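Local coordinates for phosphate ABC transporter, phosphate-binding protein (Clostridium perfringens, PDB 4Q8R) that binds phosphate with high affinity as the solute receptor of an ABC-type transporter, probably handing it to the membrane permease for uptake, at residues K72-A77 and A210-E215; V14-E19 and I36-S41; V123-G128 and D154-I159; E19-A24 and D235-E240. All coordinates share one frame; numbering follows the deposited sequence.

Contact 1 (K72-A77 and A210-E215); sequences KEVEIA and AVYKEE. With ZN (zinc ion), chain F.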
loop_
_atom_site.group_PDB
_atom_site.type_symbol
_atom_site.label_atom_id
_atom_site.label_comp_id
_atom_site.label_asym_id
_atom_site.label_seq_id
_atom_site.Cartn_x
_atom_site.Cartn_y
_atom_site.Cartn_z
ATOM N N LYS A 72 17.470 7.911 6.353
ATOM C CA LYS A 72 16.825 7.680 7.633
ATOM C C LYS A 72 15.389 7.259 7.346
ATOM O O LYS A 72 14.807 7.661 6.351
ATOM C CB LYS A 72 16.844 8.978 8.430
ATOM C CG LYS A 72 18.260 9.485 8.771
ATOM C CD LYS A 72 19.128 8.411 9.445
ATOM C CE LYS A 72 20.460 8.950 10.008
ATOM N NZ LYS A 72 20.293 9.840 11.206
ATOM N N GLU A 73 14.830 6.450 8.236
ATOM C CA GLU A 73 13.444 6.071 8.112
ATOM C C GLU A 73 12.629 6.432 9.300
ATOM O O GLU A 73 13.075 6.354 10.466
ATOM C CB GLU A 73 13.336 4.580 7.901
ATOM C CG GLU A 73 14.411 4.074 7.001
ATOM C CD GLU A 73 14.475 2.591 7.097
ATOM O OE1 GLU A 73 15.565 2.064 7.365
ATOM O OE2 GLU A 73 13.406 1.960 6.995
ATOM N N VAL A 74 11.414 6.853 9.024
ATOM C CA VAL A 74 10.453 7.151 10.105
ATOM C C VAL A 74 9.162 6.384 9.761
ATOM O O VAL A 74 8.510 6.680 8.747
ATOM C CB VAL A 74 10.145 8.665 10.213
ATOM C CG1 VAL A 74 9.050 8.930 11.193
ATOM C CG2 VAL A 74 11.382 9.413 10.601
ATOM N N GLU A 75 8.785 5.457 10.631
ATOM C CA GLU A 75 7.539 4.782 10.481
ATOM C C GLU A 75 6.410 5.774 10.865
ATOM O O GLU A 75 6.375 6.282 12.013
ATOM C CB GLU A 75 7.557 3.512 11.326
ATOM C CG GLU A 75 6.400 2.590 11.150
ATOM C CD GLU A 75 6.524 1.277 11.977
ATOM O OE1 GLU A 75 7.652 0.729 12.130
ATOM O OE2 GLU A 75 5.486 0.761 12.469
ATOM N N ILE A 76 5.473 6.025 9.953
ATOM C CA ILE A 76 4.322 6.917 10.227
ATOM C C ILE A 76 2.948 6.255 10.437
ATOM O O ILE A 76 2.033 6.876 10.986
ATOM C CB ILE A 76 4.145 8.014 9.172
ATOM C CG1 ILE A 76 3.916 7.415 7.780
ATOM C CG2 ILE A 76 5.349 8.928 9.115
ATOM C CD1 ILE A 76 3.582 8.465 6.704
ATOM N N ALA A 77 2.854 4.994 10.045
ATOM C CA ALA A 77 1.632 4.163 10.130
ATOM C C ALA A 77 2.007 2.720 9.821
ATOM O O ALA A 77 3.097 2.454 9.272
ATOM C CB ALA A 77 0.545 4.636 9.188
ATOM N N ALA A 210 8.321 7.395 5.979
ATOM C CA ALA A 210 8.847 8.605 5.422
ATOM C C ALA A 210 10.378 8.438 5.504
ATOM O O ALA A 210 10.901 8.090 6.598
ATOM C CB ALA A 210 8.413 9.773 6.308
ATOM N N VAL A 211 11.082 8.643 4.380
ATOM C CA VAL A 211 12.477 8.452 4.279
ATOM C C VAL A 211 13.126 9.726 3.737
ATOM O O VAL A 211 12.544 10.465 2.950
ATOM C CB VAL A 211 12.892 7.213 3.425
ATOM C CG1 VAL A 211 12.238 5.961 3.963
ATOM C CG2 VAL A 211 12.577 7.419 1.932
ATOM N N TYR A 212 14.327 9.997 4.219
ATOM C CA TYR A 212 14.985 11.269 3.935
ATOM C C TYR A 212 16.475 11.117 4.270
ATOM O O TYR A 212 16.885 10.267 5.052
ATOM C CB TYR A 212 14.355 12.419 4.742
ATOM C CG TYR A 212 14.429 12.240 6.223
ATOM C CD1 TYR A 212 15.563 12.649 6.944
ATOM C CD2 TYR A 212 13.379 11.635 6.915
ATOM C CE1 TYR A 212 15.632 12.495 8.297
ATOM C CE2 TYR A 212 13.431 11.490 8.319
ATOM C CZ TYR A 212 14.567 11.915 8.997
ATOM O OH TYR A 212 14.702 11.757 10.346
ATOM N N LYS A 213 17.268 11.972 3.656
ATOM C CA LYS A 213 18.631 12.199 4.059
ATOM C C LYS A 213 18.682 13.361 5.083
ATOM O O LYS A 213 18.051 14.415 4.882
ATOM C CB LYS A 213 19.453 12.561 2.849
ATOM C CG LYS A 213 19.551 11.478 1.812
ATOM C CD LYS A 213 20.568 12.016 0.841
ATOM C CE LYS A 213 21.145 10.960 -0.014
ATOM N NZ LYS A 213 21.691 11.726 -1.161
ATOM N N GLU A 214 19.416 13.166 6.169
ATOM C CA GLU A 214 19.505 14.200 7.216
ATOM C C GLU A 214 19.978 15.529 6.635
ATOM O O GLU A 214 19.535 16.606 7.098
ATOM C CB GLU A 214 20.405 13.744 8.369
ATOM C CG GLU A 214 20.218 14.566 9.669
ATOM C CD GLU A 214 18.865 14.325 10.369
ATOM O OE1 GLU A 214 18.583 13.150 10.723
ATOM O OE2 GLU A 214 18.082 15.300 10.568
ATOM N N GLU A 215 20.873 15.452 5.632
ATOM C CA GLU A 215 21.438 16.649 4.968
ATOM C C GLU A 215 20.413 17.466 4.181
ATOM O O GLU A 215 20.637 18.678 3.973
ATOM C CB GLU A 215 22.617 16.346 4.020
ATOM C CG GLU A 215 23.594 15.281 4.503
ATOM C CD GLU A 215 23.096 13.898 4.153
ATOM O OE1 GLU A 215 22.566 13.201 5.073
ATOM O OE2 GLU A 215 23.153 13.560 2.945
HETATM ZN ZN ZN F . 13.889 -0.120 7.461
HETATM O O HOH W 1 12.519 -0.393 8.524
#
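Two neighbouring strands of the large mixed sheet, 71-86 and 205-213, meet here as an antiparallel pair, their short segments running at 158° to each other. Lys72 with Tyr212 and Val74 with Ala210 form hydrogen-bonded pairs, whereas Glu73 faces Val211 across a non-hydrogen-bonded one. The bond from Lys72 N to Tyr212 O (2.8 Å) lies nearly along the carbonyl axis; its return, Tyr212 N to Lys72 O, is longer at 3.2 Å.

Lys72 and Tyr212 pack together, the lysine over the ring. Tyr212 CG sits in the crowded position between backbone N and carbonyl carbon (chi1 60°), which brings the ring in across strand 71-86. Lys72 CB lies over one ring face, 4.0 Å from the centroid, as a CH-pi contact, and Val74 CG2 meets the ring edge at CE2 (3.7 Å). Further along its chain, Lys72 bends at chi2 and chi4 so that NZ reaches Glu214 OE1 in a long salt bridge of 3.8 Å. Ile225 of helix 219-229 touches both Val74 and Tyr212.

The other face carries Glu73 and Val211. Glu73 OE2 binds zinc at 2.2 Å, together with Asp61 and a water, while its OE1 makes a salt bridge with Lys67. A helix-backed face and one that carries a zinc ligand beside apolar Val211 thus share an antiparallel strand pair of the alpha/beta fold of a solute-binding protein.

Contact 2 (V14-E19 and I36-S41); sequences VGPVME and INQIGS. With PO4 (phosphate ion), chain B.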
loop_
_atom_site.group_PDB
_atom_site.type_symbol
_atom_site.label_atom_id
_atom_site.label_comp_id
_atom_site.label_asym_id
_atom_site.label_seq_id
_atom_site.Cartn_x
_atom_site.Cartn_y
_atom_site.Cartn_z
ATOM N N VAL A 14 0.343 5.427 0.344
ATOM C CA VAL A 14 0.491 6.514 1.335
ATOM C C VAL A 14 -0.156 7.783 0.884
ATOM O O VAL A 14 -0.421 8.651 1.726
ATOM C CB VAL A 14 2.019 6.757 1.685
ATOM C CG1 VAL A 14 2.226 7.775 2.824
ATOM C CG2 VAL A 14 2.657 5.477 2.148
ATOM N N GLY A 15 -0.460 7.949 -0.398
ATOM C CA GLY A 15 -0.964 9.206 -0.932
ATOM C C GLY A 15 -2.204 9.780 -0.200
ATOM O O GLY A 15 -2.178 10.961 0.165
ATOM N N PRO A 16 -3.261 8.951 0.059
ATOM C CA PRO A 16 -4.458 9.532 0.668
ATOM C C PRO A 16 -4.118 10.111 2.048
ATOM O O PRO A 16 -4.495 11.260 2.344
ATOM C CB PRO A 16 -5.405 8.337 0.775
ATOM C CG PRO A 16 -5.076 7.576 -0.528
ATOM C CD PRO A 16 -3.564 7.644 -0.564
ATOM N N VAL A 17 -3.371 9.375 2.860
ATOM C CA VAL A 17 -3.046 9.903 4.209
ATOM C C VAL A 17 -2.100 11.073 4.185
ATOM O O VAL A 17 -2.252 12.029 4.962
ATOM C CB VAL A 17 -2.590 8.797 5.185
ATOM C CG1 VAL A 17 -1.200 8.230 4.913
ATOM C CG2 VAL A 17 -2.665 9.291 6.642
ATOM N N MET A 18 -1.102 11.038 3.314
ATOM C CA MET A 18 -0.238 12.161 3.200
ATOM C C MET A 18 -0.946 13.438 2.777
ATOM O O MET A 18 -0.648 14.563 3.315
ATOM C CB MET A 18 0.899 11.844 2.173
ATOM C CG MET A 18 2.104 12.801 2.321
ATOM S SD MET A 18 2.961 12.677 3.927
ATOM C CE MET A 18 3.542 11.046 3.970
ATOM N N GLU A 19 -1.922 13.334 1.853
ATOM C CA GLU A 19 -2.707 14.512 1.446
ATOM C C GLU A 19 -3.528 15.040 2.673
ATOM O O GLU A 19 -3.604 16.259 2.930
ATOM C CB GLU A 19 -3.706 14.201 0.330
ATOM C CG GLU A 19 -3.072 13.774 -1.016
ATOM C CD GLU A 19 -4.119 13.383 -2.070
ATOM O OE1 GLU A 19 -5.368 13.484 -1.815
ATOM O OE2 GLU A 19 -3.686 13.002 -3.157
ATOM N N ILE A 36 3.058 16.718 -3.046
ATOM C CA ILE A 36 2.985 15.293 -2.986
ATOM C C ILE A 36 2.787 14.733 -4.392
ATOM O O ILE A 36 1.804 15.091 -5.055
ATOM C CB ILE A 36 1.797 14.795 -2.111
ATOM C CG1 ILE A 36 1.931 15.371 -0.689
ATOM C CG2 ILE A 36 1.708 13.283 -2.042
ATOM C CD1 ILE A 36 0.638 15.438 0.071
ATOM N N ASN A 37 3.703 13.869 -4.848
ATOM C CA ASN A 37 3.595 13.198 -6.150
ATOM C C ASN A 37 3.581 11.691 -5.957
ATOM O O ASN A 37 4.497 11.114 -5.379
ATOM C CB ASN A 37 4.818 13.611 -6.940
ATOM C CG ASN A 37 4.706 13.246 -8.379
ATOM O OD1 ASN A 37 3.609 12.938 -8.896
ATOM N ND2 ASN A 37 5.853 13.227 -9.050
ATOM N N GLN A 38 2.501 11.044 -6.352
ATOM C CA GLN A 38 2.279 9.663 -6.120
ATOM C C GLN A 38 2.762 8.871 -7.347
ATOM O O GLN A 38 2.147 8.917 -8.418
ATOM C CB GLN A 38 0.797 9.366 -5.938
ATOM C CG GLN A 38 0.278 10.024 -4.676
ATOM C CD GLN A 38 -1.157 9.760 -4.423
ATOM O OE1 GLN A 38 -1.551 8.594 -4.391
ATOM N NE2 GLN A 38 -1.932 10.799 -4.162
ATOM N N ILE A 39 3.865 8.184 -7.160
ATOM C CA ILE A 39 4.593 7.523 -8.250
ATOM C C ILE A 39 5.012 6.099 -7.909
ATOM O O ILE A 39 5.723 5.449 -8.690
ATOM C CB ILE A 39 5.827 8.394 -8.643
ATOM C CG1 ILE A 39 6.796 8.580 -7.473
ATOM C CG2 ILE A 39 5.394 9.661 -9.278
ATOM C CD1 ILE A 39 8.032 9.391 -7.808
ATOM N N GLY A 40 4.620 5.578 -6.752
ATOM C CA GLY A 40 4.995 4.325 -6.226
ATOM C C GLY A 40 6.250 4.333 -5.373
ATOM O O GLY A 40 7.080 5.259 -5.491
ATOM N N SER A 41 6.381 3.371 -4.490
ATOM C CA SER A 41 7.409 3.357 -3.485
ATOM C C SER A 41 8.826 3.431 -4.042
ATOM O O SER A 41 9.650 4.251 -3.540
ATOM C CB SER A 41 7.277 2.199 -2.580
ATOM O OG SER A 41 6.107 2.218 -1.781
HETATM P P PO4 B . 2.787 1.613 -3.624
HETATM O O1 PO4 B . 4.321 1.688 -3.581
HETATM O O2 PO4 B . 2.218 2.567 -4.652
HETATM O O3 PO4 B . 2.336 0.168 -3.793
HETATM O O4 PO4 B . 2.272 2.027 -2.205
#
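Gly15 and Ile36 mark the close-packed part of this contact between the start of helix 15-28 and strand 34-38, consecutive elements of a beta-alpha-beta unit. The terminal CD1 of Ile36 reaches the helix backbone, lying 3.6 Å from Met18 O and 3.7 Å from Glu19 CA, and on its flank it meets Met18 CG at 3.8 Å. Met57 of strand 55-58 touches both Met18 and Ile36. Further toward the helix start, the extended chain of Gln38 carries its amide against bare backbone: Gln38 CD lies 3.5 Å from Gly15 CA, an approach that glycine, having no side chain, permits.

The solvent side is looser. Glu19 extends from the helix toward the strand until its OE2 is 3.0 Å from Gln38 NE2, yet the angle is poor for hydrogen bonding and the carboxylate and amide planes are 67° apart.

Past the strand, Gly40 occupies the N-cap position of the next helix, and Ser41 donates to one phosphate oxygen twice, from N to O1 (2.8 Å) and from OG to O1 (2.6 Å). Ser11, Thr12 and Ser13 hold the same ion. On this side hydroxyls and a helix-start N-H grip the anion, while Arg125 of 123-128 supplies a positive charge; the helix end would probably help to offset the phosphate's.

Contact 3 (V123-G128 and D154-I159); sequences VSREDG and DGSGNI. With PO4 (phosphate ion), chain B.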
loop_
_atom_site.group_PDB
_atom_site.type_symbol
_atom_site.label_atom_id
_atom_site.label_comp_id
_atom_site.label_asym_id
_atom_site.label_seq_id
_atom_site.Cartn_x
_atom_site.Cartn_y
_atom_site.Cartn_z
ATOM N N VAL A 123 -4.889 -9.557 -11.103
ATOM C CA VAL A 123 -4.372 -8.222 -11.231
ATOM C C VAL A 123 -3.235 -7.997 -10.246
ATOM O O VAL A 123 -3.377 -8.217 -9.047
ATOM C CB VAL A 123 -5.458 -7.089 -11.106
ATOM C CG1 VAL A 123 -4.919 -5.758 -11.557
ATOM C CG2 VAL A 123 -6.718 -7.450 -11.878
ATOM N N SER A 124 -2.115 -7.507 -10.795
ATOM C CA SER A 124 -0.915 -7.182 -10.044
ATOM C C SER A 124 -0.606 -5.723 -10.255
ATOM O O SER A 124 -1.093 -5.075 -11.213
ATOM C CB SER A 124 0.325 -7.984 -10.493
ATOM O OG SER A 124 0.173 -9.337 -10.157
ATOM N N ARG A 125 0.145 -5.151 -9.289
ATOM C CA ARG A 125 0.666 -3.826 -9.426
ATOM C C ARG A 125 1.930 -3.875 -10.343
ATOM O O ARG A 125 2.461 -4.961 -10.620
ATOM C CB ARG A 125 1.014 -3.267 -8.076
ATOM C CG ARG A 125 -0.223 -2.801 -7.263
ATOM C CD ARG A 125 -0.852 -1.530 -7.814
ATOM N NE ARG A 125 0.129 -0.437 -7.878
ATOM C CZ ARG A 125 0.644 0.206 -6.812
ATOM N NH1 ARG A 125 0.099 0.034 -5.608
ATOM N NH2 ARG A 125 1.636 1.073 -6.989
ATOM N N GLU A 126 2.346 -2.706 -10.790
ATOM C CA GLU A 126 3.569 -2.531 -11.575
ATOM C C GLU A 126 4.819 -2.793 -10.729
ATOM O O GLU A 126 4.816 -2.692 -9.516
ATOM C CB GLU A 126 3.622 -1.137 -12.122
ATOM C CG GLU A 126 4.022 -0.006 -11.158
ATOM C CD GLU A 126 3.019 0.334 -10.074
ATOM O OE1 GLU A 126 1.849 -0.150 -10.079
ATOM O OE2 GLU A 126 3.429 1.167 -9.220
ATOM N N ASP A 127 5.913 -3.128 -11.404
ATOM C CA ASP A 127 7.180 -3.325 -10.774
ATOM C C ASP A 127 7.544 -2.039 -10.057
ATOM O O ASP A 127 7.399 -0.974 -10.619
ATOM C CB ASP A 127 8.272 -3.586 -11.862
ATOM C CG ASP A 127 9.328 -4.508 -11.391
ATOM O OD1 ASP A 127 9.261 -4.852 -10.205
ATOM O OD2 ASP A 127 10.221 -4.889 -12.199
ATOM N N GLY A 128 8.038 -2.164 -8.851
ATOM C CA GLY A 128 8.448 -0.981 -8.081
ATOM C C GLY A 128 7.408 -0.599 -7.035
ATOM O O GLY A 128 7.706 0.190 -6.154
ATOM N N ASP A 154 -1.180 0.172 -12.946
ATOM C CA ASP A 154 -0.203 1.128 -12.498
ATOM C C ASP A 154 -0.836 1.998 -11.443
ATOM O O ASP A 154 -1.583 2.914 -11.760
ATOM C CB ASP A 154 0.283 1.965 -13.686
ATOM C CG ASP A 154 1.508 2.764 -13.387
ATOM O OD1 ASP A 154 2.055 2.744 -12.248
ATOM O OD2 ASP A 154 1.962 3.395 -14.361
ATOM N N GLY A 155 -0.550 1.664 -10.217
ATOM C CA GLY A 155 -0.948 2.414 -9.080
ATOM C C GLY A 155 -2.215 1.873 -8.398
ATOM O O GLY A 155 -2.994 1.124 -8.957
ATOM N N SER A 156 -2.362 2.213 -7.100
ATOM C CA SER A 156 -3.499 1.768 -6.278
ATOM C C SER A 156 -4.822 2.091 -6.967
ATOM O O SER A 156 -5.749 1.274 -6.940
ATOM C CB SER A 156 -3.457 2.473 -4.924
ATOM O OG SER A 156 -2.383 2.047 -4.112
ATOM N N GLY A 157 -4.976 3.331 -7.426
ATOM C CA GLY A 157 -6.249 3.761 -8.036
ATOM C C GLY A 157 -6.639 2.851 -9.210
ATOM O O GLY A 157 -7.817 2.467 -9.411
ATOM N N ASN A 158 -5.634 2.503 -10.023
ATOM C CA ASN A 158 -5.880 1.705 -11.214
ATOM C C ASN A 158 -6.265 0.272 -10.856
ATOM O O ASN A 158 -7.127 -0.318 -11.501
ATOM C CB ASN A 158 -4.745 1.762 -12.223
ATOM C CG ASN A 158 -4.770 3.083 -13.020
ATOM O OD1 ASN A 158 -5.836 3.664 -13.257
ATOM N ND2 ASN A 158 -3.633 3.552 -13.451
ATOM N N ILE A 159 -5.655 -0.324 -9.834
ATOM C CA ILE A 159 -6.004 -1.667 -9.485
ATOM C C ILE A 159 -7.445 -1.720 -8.937
ATOM O O ILE A 159 -8.207 -2.631 -9.257
ATOM C CB ILE A 159 -4.930 -2.351 -8.635
ATOM C CG1 ILE A 159 -5.133 -3.887 -8.575
ATOM C CG2 ILE A 159 -4.855 -1.822 -7.218
ATOM C CD1 ILE A 159 -3.843 -4.662 -8.156
HETATM P P PO4 B . 2.787 1.613 -3.624
HETATM O O1 PO4 B . 4.321 1.688 -3.581
HETATM O O2 PO4 B . 2.218 2.567 -4.652
HETATM O O3 PO4 B . 2.336 0.168 -3.793
HETATM O O4 PO4 B . 2.272 2.027 -2.205
#
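Ile159 and Arg125 have the most surface buried in this contact, one apolar and one charged, between strand 121-125 with the residues that follow it and the first turn of helix 156-164. Ile159 sends CG1 anti to its backbone N (chi1 -165°), so that its side chain and that of Val123 pass each other pointing opposite ways; Ile159 CG1 meets Val123 CG1 at 3.5 Å. Its CG2 branch comes up against Arg125 CD, crossing that chain at about a right angle.

Arg125 folds back on itself at chi2 and chi3, which lays its guanidinium beside the loop ahead of the helix. Gly155 C stands 3.3 Å above one face of the plane, with Ser156 N over the same face. The edge does the polar work. Glu126 takes it side-on, with Arg125 NE to Glu126 OE1 at 2.8 Å and Arg125 NH2 to Glu126 OE2 at 2.9 Å, both through syn lone pairs and close to the guanidinium plane. Arg125 NH2 also donates to phosphate O2 (2.8 Å, 163°), while Arg125 NH1 gives O3 a weak bond.

Glu126 is in turn held from the other segment: Gly155 N donates to its OE1 at 3.0 Å, from above the carboxylate plane. Exposed Asp154 puts OD1 3.6 Å from Glu126 OE1, two like charges close together on crossing side chains.

Glu126 is therefore a second-shell residue that fixes the rotation of a buried, phosphate-binding arginine and probably keeps it protonated, at the cost of partly offsetting its charge; nearby Asp154 may raise the proton affinity of one of the two carboxylates.

Contact 4 (E19-A24 and D235-E240); sequences EAEAEA and DIVAKE. With ZN (zinc ion), chain D.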
loop_
_atom_site.group_PDB
_atom_site.type_symbol
_atom_site.label_atom_id
_atom_site.label_comp_id
_atom_site.label_asym_id
_atom_site.label_seq_id
_atom_site.Cartn_x
_atom_site.Cartn_y
_atom_site.Cartn_z
ATOM N N GLU A 19 -1.922 13.334 1.853
ATOM C CA GLU A 19 -2.707 14.512 1.446
ATOM C C GLU A 19 -3.528 15.040 2.673
ATOM O O GLU A 19 -3.604 16.259 2.930
ATOM C CB GLU A 19 -3.706 14.201 0.330
ATOM C CG GLU A 19 -3.072 13.774 -1.016
ATOM C CD GLU A 19 -4.119 13.383 -2.070
ATOM O OE1 GLU A 19 -5.368 13.484 -1.815
ATOM O OE2 GLU A 19 -3.686 13.002 -3.157
ATOM N N ALA A 20 -4.116 14.128 3.427
ATOM C CA ALA A 20 -4.906 14.527 4.615
ATOM C C ALA A 20 -4.015 15.191 5.642
ATOM O O ALA A 20 -4.396 16.217 6.287
ATOM C CB ALA A 20 -5.591 13.299 5.198
ATOM N N GLU A 21 -2.839 14.637 5.836
ATOM C CA GLU A 21 -1.847 15.218 6.727
ATOM C C GLU A 21 -1.456 16.611 6.308
ATOM O O GLU A 21 -1.384 17.546 7.160
ATOM C CB GLU A 21 -0.605 14.334 6.900
ATOM C CG GLU A 21 -0.819 12.917 7.457
ATOM C CD GLU A 21 -1.106 12.851 8.966
ATOM O OE1 GLU A 21 -1.150 13.916 9.645
ATOM O OE2 GLU A 21 -1.315 11.715 9.449
ATOM N N ALA A 22 -1.227 16.796 5.009
ATOM C CA ALA A 22 -0.823 18.074 4.508
ATOM C C ALA A 22 -1.897 19.104 4.722
ATOM O O ALA A 22 -1.609 20.252 5.064
ATOM C CB ALA A 22 -0.403 17.967 3.000
ATOM N N GLU A 23 -3.144 18.750 4.514
ATOM C CA GLU A 23 -4.169 19.782 4.598
ATOM C C GLU A 23 -4.314 20.196 6.043
ATOM O O GLU A 23 -4.585 21.374 6.351
ATOM C CB GLU A 23 -5.510 19.301 4.036
ATOM C CG GLU A 23 -5.501 18.977 2.525
ATOM C CD GLU A 23 -4.755 19.977 1.601
ATOM O OE1 GLU A 23 -4.161 19.611 0.520
ATOM O OE2 GLU A 23 -4.752 21.150 1.896
ATOM N N ALA A 24 -4.187 19.249 6.942
ATOM C CA ALA A 24 -4.355 19.583 8.374
ATOM C C ALA A 24 -3.159 20.428 8.841
ATOM O O ALA A 24 -3.318 21.370 9.637
ATOM C CB ALA A 24 -4.528 18.350 9.207
ATOM N N ASP A 235 -4.317 10.507 14.566
ATOM C CA ASP A 235 -5.765 10.391 14.352
ATOM C C ASP A 235 -6.133 10.450 12.881
ATOM O O ASP A 235 -7.080 9.775 12.455
ATOM C CB ASP A 235 -6.560 11.521 15.059
ATOM C CG ASP A 235 -6.600 11.370 16.569
ATOM O OD1 ASP A 235 -6.387 10.257 17.074
ATOM O OD2 ASP A 235 -6.840 12.444 17.228
ATOM N N ILE A 236 -5.379 11.240 12.095
ATOM C CA ILE A 236 -5.607 11.303 10.649
ATOM C C ILE A 236 -5.228 9.937 10.013
ATOM O O ILE A 236 -5.949 9.463 9.176
ATOM C CB ILE A 236 -4.787 12.472 10.012
ATOM C CG1 ILE A 236 -5.427 13.822 10.412
ATOM C CG2 ILE A 236 -4.695 12.367 8.519
ATOM C CD1 ILE A 236 -4.535 15.048 10.307
ATOM N N VAL A 237 -4.158 9.306 10.497
ATOM C CA VAL A 237 -3.736 7.966 10.052
ATOM C C VAL A 237 -4.877 7.012 10.329
ATOM O O VAL A 237 -5.296 6.247 9.440
ATOM C CB VAL A 237 -2.445 7.557 10.813
ATOM C CG1 VAL A 237 -2.243 6.084 11.086
ATOM C CG2 VAL A 237 -1.222 8.247 10.213
ATOM N N ALA A 238 -5.402 7.067 11.568
ATOM C CA ALA A 238 -6.528 6.147 11.912
ATOM C C ALA A 238 -7.735 6.377 11.003
ATOM O O ALA A 238 -8.410 5.399 10.621
ATOM C CB ALA A 238 -6.974 6.304 13.370
ATOM N N LYS A 239 -8.050 7.648 10.706
ATOM C CA LYS A 239 -9.235 7.982 9.861
ATOM C C LYS A 239 -9.116 7.467 8.406
ATOM O O LYS A 239 -10.123 7.264 7.730
ATOM C CB LYS A 239 -9.592 9.482 9.915
ATOM C CG LYS A 239 -10.299 9.837 11.217
ATOM C CD LYS A 239 -10.347 11.353 11.457
ATOM C CE LYS A 239 -11.270 12.058 10.470
ATOM N NZ LYS A 239 -12.100 13.105 11.164
ATOM N N GLU A 240 -7.881 7.299 7.955
ATOM C CA GLU A 240 -7.572 6.763 6.615
ATOM C C GLU A 240 -7.472 5.221 6.631
ATOM O O GLU A 240 -6.907 4.642 5.707
ATOM C CB GLU A 240 -6.296 7.429 6.097
ATOM C CG GLU A 240 -6.437 8.909 5.913
ATOM C CD GLU A 240 -7.379 9.315 4.802
ATOM O OE1 GLU A 240 -7.497 8.585 3.833
ATOM O OE2 GLU A 240 -7.962 10.410 4.862
HETATM ZN ZN ZN D . -6.997 11.857 19.176
#
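Ile236 is the knob of this helix-to-helix contact, set in a hole formed by Val17, Ala20, Glu21 and Ala24 of helix 15-28. Its CG2 lies 3.6 Å from Ala20 CB, and one turn further on its CD1 presses on Ala24 CB at 3.5 Å, tighter than usual for two carbons. Both branches also touch Glu21.

Glu21 closes the flank. Bent at chi2 (-75°), it turns its carboxylate against apolar groups: OE1 is 3.6 Å from Ile236 CD1, and OE2 is as far from Val237 CG2. Just past helix 231-239, Glu240 brings OE2 to 3.8 Å from Ala20 CB.

A second shell backs these groups. Val17 lies against Val237 as well as Ile236, Phe227 touches Ala24, and Phe224, Phe227 and Ile228 of helix 219-229 surround buried Glu21, which may raise its affinity for a proton. Asp235 leads away from the interface, its OD2 binding zinc at 2.0 Å with Glu231 as a second ligand and its OD1 paired with Lys244.

The two helical segments run at 142° with their axes 9.9 Å apart. Helix 15-28 thus has helix 231-239 against Ala20 and Ala24, helix 219-229 against Glu21, and strand 34-38 against Ala22.

Contact 2 closes first along the chain; contact 1 then opens, with contact 3 nested inside it, and contact 4 spans both while crossing contact 2. Contacts 1, 2 and 3 reach the same mixed sheet, and contacts 2 and 4 share helix 15-28, their centres about 12 Å apart. Ile76 of contact 1 packs on Met18 of contact 2, and Val237 of contact 4 touches Ile76 and Ala77, so these three form one connected region. Contact 3 lies about 24 Å from contact 1 and 23 Å from contact 4, centre to centre. Phosphate bridges contacts 2 and 3, consistent with the two-lobed fold of solute-binding proteins, which hold ligand between lobes.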